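Local coordinates for putative D-arabinose 5-phosphate isomerase (Klebsiella pneumoniae subsp. pneumoniae, PDB 3K2V), which is a putative D-arabinose 5-phosphate isomerase, represented by its tandem CBS domains, which bind CMP-Kdo and probably serve as a regulatory module, at residues 34-40 / 137-141; 43-49 / 95-101. All blocks are in the same frame, centred on the assembly; numbering follows the deposited sequence. Where two conformers were deposited one is given.

Coming from the N terminus, the chain leaves helix 21-25 and, at residues 34-40, lies against strand 136-142 close to the C terminus: contact 1 closes a loop over nearly the whole CBS pair. After strand 42-43 it turns through residues 43-49 into helix 49-59, and there meets residues 95-101, which reach it after strands 63-67 and 73-78 and helix 79-86. Contact 2 therefore closes a shorter loop lying wholly within the larger one; the two do not cross. Contact 1 ties residues 34-40 of the first repeat onto the sheet of the second, whereas contact 2, about 20 Å away centre to centre, fastens residues 95-101, around the start of the second repeat, to the first.

Contact 1 of 2, residues 34-40 / 137-141; sequences MHTGDEI and LLGVV
Start with Met34, a selenomethionine with more surface covered here than any other residue. The extended side chain of Met34 (p, t, t) runs along residues 137-141 of strand 136-142: CB touches Val141 CG2 at 3.7 Å, SE sits 3.9 Å from Gly139 CA, and CE reaches Leu138 CB at 4.1 Å. The next residue, His35, pairs antiparallel with Val140 as a single hydrogen-bonded bridge, CA to CA 5.3 Å; His35 N donates to Val140 O (2.9 Å) and Val140 N to His35 O (3.1 Å). After Thr36 the backbone leaves the strand and curls through Gly37 (phi 62°) and a short 3-10 turn at 38-39, with Glu39 N bonded to Thr36 O at 3.0 Å. That curl returns Ile40 (m, t) to the strand, where its CG2 lies 3.7 Å from Leu137 CD2 and 4.1 Å from Val140 CG2. Gly139 has to be bare, since a CB would clash with Met34 SE and His35 O. Leu138 and Gly139 together face Val131 in a classic beta bulge. An N-terminal segment that docks on the outer strand of the second repeat's sheet in this way is characteristic of tandem CBS domain pairs.

Contact 2 of 2, residues 43-49 / 95-101; sequences VGLQATL and ASIADVM
This is a join between the two repeats of a CBS domain pair: the turn leading into helix 49-59 of the first repeat meets the short, weakly bonded helix 97-100 of the second. Residues 44-47 form a type I turn, closed by Ala47 N to Gly44 O at 3.1 Å. Thr48 and Ser96 are both N-caps, and their backbones meet with CA atoms 4.1 Å apart; Thr48 OG1 caps Asp51 N, and Ser96 OG (chi1 p) accepts a rather long, bent capping bond from Asp99 N at 3.3 Å. Two nearly straight backbone hydrogen bonds flank this pair, Ile97 N to Ala47 O at 2.9 Å and Leu49 N to Ala95 O at 2.8 Å.

The main bump is Ile97 (t, p). Ile97 CG2 fills the hollow inside the turn, 3.6 Å from Gly44 O and 3.9 Å from Ala47 CB. Leu49 (t, p) answers it: CD1 lies 4.1 Å from Ile97 CD1 and 4.2 Å from Val100 CG2, while CD2 rests 4.1 Å from Ala95 CB. Phe77 of the same chain and Phe86 of the second subunit also pack on Leu49. Leu45 bends its end inward, so that CD1 touches Ala98 CB at 4.0 Å and Met101 CE at 3.9 Å. One water stitches the remaining gap, donating to Leu45 O (2.5 Å) and Ala47 O (2.7 Å) and accepting from Ala98 N at 3.1 Å.

Contact 1 of 2, residues 34-40 / 137-141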
loop_
_atom_site.group_PDB
_atom_site.type_symbol
_atom_site.label_atom_id
_atom_site.label_comp_id
_atom_site.label_asym_id
_atom_site.label_seq_id
_atom_site.Cartn_x
_atom_site.Cartn_y
_atom_site.Cartn_z
HETATM N N MSE A 34 -2.937 -15.121 -9.901
HETATM C CA MSE A 34 -3.765 -14.544 -8.874
HETATM C C MSE A 34 -3.923 -15.452 -7.645
HETATM O O MSE A 34 -3.791 -16.677 -7.728
HETATM C CB MSE A 34 -5.147 -14.221 -9.431
HETATM C CG MSE A 34 -5.981 -15.437 -9.766
HETATM SE SE MSE A 34 -7.597 -14.929 -10.655
HETATM C CE MSE A 34 -8.397 -16.634 -10.838
ATOM N N HIS A 35 -4.248 -14.823 -6.517
ATOM C CA HIS A 35 -4.650 -15.516 -5.302
ATOM C C HIS A 35 -6.101 -15.952 -5.423
ATOM O O HIS A 35 -6.964 -15.178 -5.834
ATOM C CB HIS A 35 -4.466 -14.587 -4.083
ATOM C CG HIS A 35 -3.054 -14.135 -3.918
ATOM N ND1 HIS A 35 -2.069 -14.957 -3.414
ATOM C CD2 HIS A 35 -2.439 -12.984 -4.283
ATOM C CE1 HIS A 35 -0.913 -14.311 -3.438
ATOM N NE2 HIS A 35 -1.114 -13.108 -3.950
ATOM N N THR A 36 -6.369 -17.192 -5.046
ATOM C CA THR A 36 -7.712 -17.769 -5.125
ATOM C C THR A 36 -8.014 -18.472 -3.829
ATOM O O THR A 36 -7.144 -18.603 -2.970
ATOM C CB THR A 36 -7.805 -18.796 -6.274
ATOM O OG1 THR A 36 -6.957 -19.897 -5.973
ATOM C CG2 THR A 36 -7.343 -18.178 -7.573
ATOM N N GLY A 37 -9.262 -18.898 -3.676
ATOM C CA GLY A 37 -9.668 -19.722 -2.544
ATOM C C GLY A 37 -9.479 -18.981 -1.235
ATOM O O GLY A 37 -9.823 -17.796 -1.119
ATOM N N ASP A 38 -8.871 -19.666 -0.276
ATOM C CA ASP A 38 -8.634 -19.098 1.039
ATOM C C ASP A 38 -7.638 -17.961 1.037
ATOM O O ASP A 38 -7.572 -17.248 2.038
ATOM C CB ASP A 38 -8.133 -20.160 2.016
ATOM C CG ASP A 38 -9.185 -21.222 2.337
ATOM O OD1 ASP A 38 -10.399 -20.959 2.171
ATOM O OD2 ASP A 38 -8.785 -22.334 2.766
ATOM N N GLU A 39 -6.873 -17.777 -0.050
ATOM C CA GLU A 39 -5.942 -16.656 -0.077
ATOM C C GLU A 39 -6.630 -15.332 -0.472
ATOM O O GLU A 39 -6.016 -14.277 -0.379
ATOM C CB GLU A 39 -4.727 -16.951 -0.958
ATOM C CG GLU A 39 -3.773 -17.975 -0.347
ATOM C CD GLU A 39 -4.299 -19.395 -0.464
ATOM O OE1 GLU A 39 -4.593 -20.004 0.585
ATOM O OE2 GLU A 39 -4.436 -19.903 -1.606
ATOM N N ILE A 40 -7.887 -15.387 -0.908
ATOM C CA ILE A 40 -8.638 -14.175 -1.227
ATOM C C ILE A 40 -9.102 -13.520 0.091
ATOM O O ILE A 40 -9.741 -14.162 0.913
ATOM C CB ILE A 40 -9.900 -14.446 -2.098
ATOM C CG1 ILE A 40 -9.537 -15.120 -3.421
ATOM C CG2 ILE A 40 -10.681 -13.138 -2.397
ATOM C CD1 ILE A 40 -10.786 -15.558 -4.213
ATOM N N LEU A 137 -16.331 -12.439 -8.010
ATOM C CA LEU A 137 -14.922 -12.353 -7.623
ATOM C C LEU A 137 -14.257 -13.710 -7.767
ATOM O O LEU A 137 -14.660 -14.647 -7.106
ATOM C CB LEU A 137 -14.793 -11.868 -6.174
ATOM C CG LEU A 137 -13.364 -11.645 -5.642
ATOM C CD1 LEU A 137 -12.629 -10.607 -6.483
ATOM C CD2 LEU A 137 -13.336 -11.220 -4.168
ATOM N N LEU A 138 -13.215 -13.791 -8.603
ATOM C CA LEU A 138 -12.471 -15.039 -8.831
ATOM C C LEU A 138 -11.122 -15.066 -8.131
ATOM O O LEU A 138 -10.561 -16.129 -7.867
ATOM C CB LEU A 138 -12.207 -15.188 -10.343
ATOM C CG LEU A 138 -13.433 -15.229 -11.254
ATOM C CD1 LEU A 138 -13.018 -15.440 -12.730
ATOM C CD2 LEU A 138 -14.399 -16.328 -10.786
ATOM N N GLY A 139 -10.573 -13.888 -7.873
ATOM C CA GLY A 139 -9.247 -13.812 -7.315
ATOM C C GLY A 139 -8.787 -12.373 -7.171
ATOM O O GLY A 139 -9.533 -11.445 -7.457
ATOM N N VAL A 140 -7.548 -12.215 -6.708
ATOM C CA VAL A 140 -6.945 -10.903 -6.502
ATOM C C VAL A 140 -5.482 -11.005 -6.888
ATOM O O VAL A 140 -4.840 -12.032 -6.646
ATOM C CB VAL A 140 -7.082 -10.447 -5.040
ATOM C CG1 VAL A 140 -6.427 -9.108 -4.825
ATOM C CG2 VAL A 140 -8.552 -10.367 -4.626
ATOM N N VAL A 141 -4.978 -9.952 -7.518
ATOM C CA VAL A 141 -3.572 -9.851 -7.874
ATOM C C VAL A 141 -3.005 -8.595 -7.240
ATOM O O VAL A 141 -3.601 -7.534 -7.362
ATOM C CB VAL A 141 -3.344 -9.714 -9.391
ATOM C CG1 VAL A 141 -1.834 -9.773 -9.694
ATOM C CG2 VAL A 141 -4.088 -10.776 -10.152
#

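Contact 2 of 2, residues 43-49 / 95-101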
loop_
_atom_site.group_PDB
_atom_site.type_symbol
_atom_site.label_atom_id
_atom_site.label_comp_id
_atom_site.label_asym_id
_atom_site.label_seq_id
_atom_site.Cartn_x
_atom_site.Cartn_y
_atom_site.Cartn_z
ATOM N N VAL A 43 -14.757 -10.303 3.267
ATOM C CA VAL A 43 -15.700 -10.376 4.372
ATOM C C VAL A 43 -17.088 -10.096 3.827
ATOM O O VAL A 43 -17.252 -9.673 2.691
ATOM C CB VAL A 43 -15.372 -9.377 5.518
ATOM C CG1 VAL A 43 -13.959 -9.638 6.064
ATOM C CG2 VAL A 43 -15.502 -7.909 5.062
ATOM N N GLY A 44 -18.088 -10.379 4.641
ATOM C CA GLY A 44 -19.473 -10.141 4.276
ATOM C C GLY A 44 -19.956 -8.739 4.565
ATOM O O GLY A 44 -19.290 -7.937 5.257
ATOM N N LEU A 45 -21.154 -8.463 4.067
ATOM C CA LEU A 45 -21.743 -7.137 4.156
ATOM C C LEU A 45 -22.036 -6.717 5.592
ATOM O O LEU A 45 -22.017 -5.523 5.880
ATOM C CB LEU A 45 -23.032 -7.047 3.328
ATOM C CG LEU A 45 -23.665 -5.648 3.201
ATOM C CD1 LEU A 45 -22.696 -4.720 2.483
ATOM C CD2 LEU A 45 -25.003 -5.736 2.461
ATOM N N GLN A 46 -22.269 -7.666 6.502
ATOM C CA GLN A 46 -22.518 -7.320 7.907
ATOM C C GLN A 46 -21.246 -7.298 8.776
ATOM O O GLN A 46 -21.342 -7.149 9.981
ATOM C CB GLN A 46 -23.549 -8.278 8.553
ATOM C CG GLN A 46 -24.779 -8.609 7.693
ATOM C CD GLN A 46 -25.414 -7.385 7.070
ATOM O OE1 GLN A 46 -25.557 -6.352 7.720
ATOM N NE2 GLN A 46 -25.794 -7.494 5.797
ATOM N N ALA A 47 -20.068 -7.440 8.182
ATOM C CA ALA A 47 -18.822 -7.447 8.965
ATOM C C ALA A 47 -18.586 -6.098 9.640
ATOM O O ALA A 47 -18.979 -5.060 9.121
ATOM C CB ALA A 47 -17.637 -7.777 8.091
ATOM N N THR A 48 -17.935 -6.126 10.793
ATOM C CA THR A 48 -17.484 -4.908 11.437
ATOM C C THR A 48 -16.202 -4.458 10.749
ATOM O O THR A 48 -15.541 -5.239 10.041
ATOM C CB THR A 48 -17.204 -5.104 12.934
ATOM O OG1 THR A 48 -16.078 -5.985 13.081
ATOM C CG2 THR A 48 -18.428 -5.654 13.661
ATOM N N LEU A 49 -15.845 -3.201 10.942
ATOM C CA LEU A 49 -14.561 -2.709 10.466
ATOM C C LEU A 49 -13.414 -3.521 11.063
ATOM O O LEU A 49 -12.471 -3.818 10.349
ATOM C CB LEU A 49 -14.370 -1.238 10.816
ATOM C CG LEU A 49 -13.026 -0.580 10.533
ATOM C CD1 LEU A 49 -12.559 -0.759 9.058
ATOM C CD2 LEU A 49 -13.110 0.904 10.933
ATOM N N ALA A 95 -17.308 0.946 13.989
ATOM C CA ALA A 95 -17.906 1.066 12.648
ATOM C C ALA A 95 -18.160 -0.285 11.952
ATOM O O ALA A 95 -17.473 -1.289 12.209
ATOM C CB ALA A 95 -17.018 1.936 11.734
ATOM N N SER A 96 -19.157 -0.312 11.082
ATOM C CA SER A 96 -19.401 -1.471 10.238
ATOM C C SER A 96 -18.609 -1.278 8.955
ATOM O O SER A 96 -18.284 -0.146 8.605
ATOM C CB SER A 96 -20.885 -1.580 9.936
ATOM O OG SER A 96 -21.238 -0.661 8.926
ATOM N N ILE A 97 -18.285 -2.365 8.261
ATOM C CA ILE A 97 -17.578 -2.271 6.985
ATOM C C ILE A 97 -18.453 -1.637 5.907
ATOM O O ILE A 97 -17.959 -0.887 5.073
ATOM C CB ILE A 97 -16.956 -3.616 6.503
ATOM C CG1 ILE A 97 -15.813 -3.360 5.510
ATOM C CG2 ILE A 97 -18.049 -4.581 5.916
ATOM C CD1 ILE A 97 -14.658 -2.463 6.008
ATOM N N ALA A 98 -19.744 -1.901 5.963
ATOM C CA ALA A 98 -20.697 -1.416 4.954
ATOM C C ALA A 98 -20.732 0.129 4.938
ATOM O O ALA A 98 -20.954 0.745 3.904
ATOM C CB ALA A 98 -22.109 -1.936 5.270
ATOM N N ASP A 99 -20.480 0.735 6.078
ATOM C CA ASP A 99 -20.539 2.180 6.152
ATOM C C ASP A 99 -19.281 2.893 5.656
ATOM O O ASP A 99 -19.349 4.074 5.332
ATOM C CB ASP A 99 -20.858 2.580 7.579
ATOM C CG ASP A 99 -22.259 2.158 7.993
ATOM O OD1 ASP A 99 -23.130 1.819 7.114
ATOM O OD2 ASP A 99 -22.488 2.147 9.211
ATOM N N VAL A 100 -18.147 2.196 5.609
ATOM C CA VAL A 100 -16.883 2.825 5.253
ATOM C C VAL A 100 -16.196 2.266 4.008
ATOM O O VAL A 100 -15.194 2.823 3.551
ATOM C CB VAL A 100 -15.895 2.826 6.435
ATOM C CG1 VAL A 100 -16.499 3.577 7.629
ATOM C CG2 VAL A 100 -15.441 1.394 6.842
HETATM N N MSE A 101 -16.715 1.171 3.455
HETATM C CA MSE A 101 -16.123 0.576 2.258
HETATM C C MSE A 101 -16.248 1.487 1.031
HETATM O O MSE A 101 -17.156 2.316 0.964
HETATM C CB MSE A 101 -16.825 -0.739 1.933
HETATM C CG MSE A 101 -18.252 -0.592 1.541
HETATM SE SE MSE A 101 -19.117 -2.339 1.271
HETATM C CE MSE A 101 -20.890 -1.706 0.874
HETATM O O HOH W 1 -21.122 -4.059 7.764
#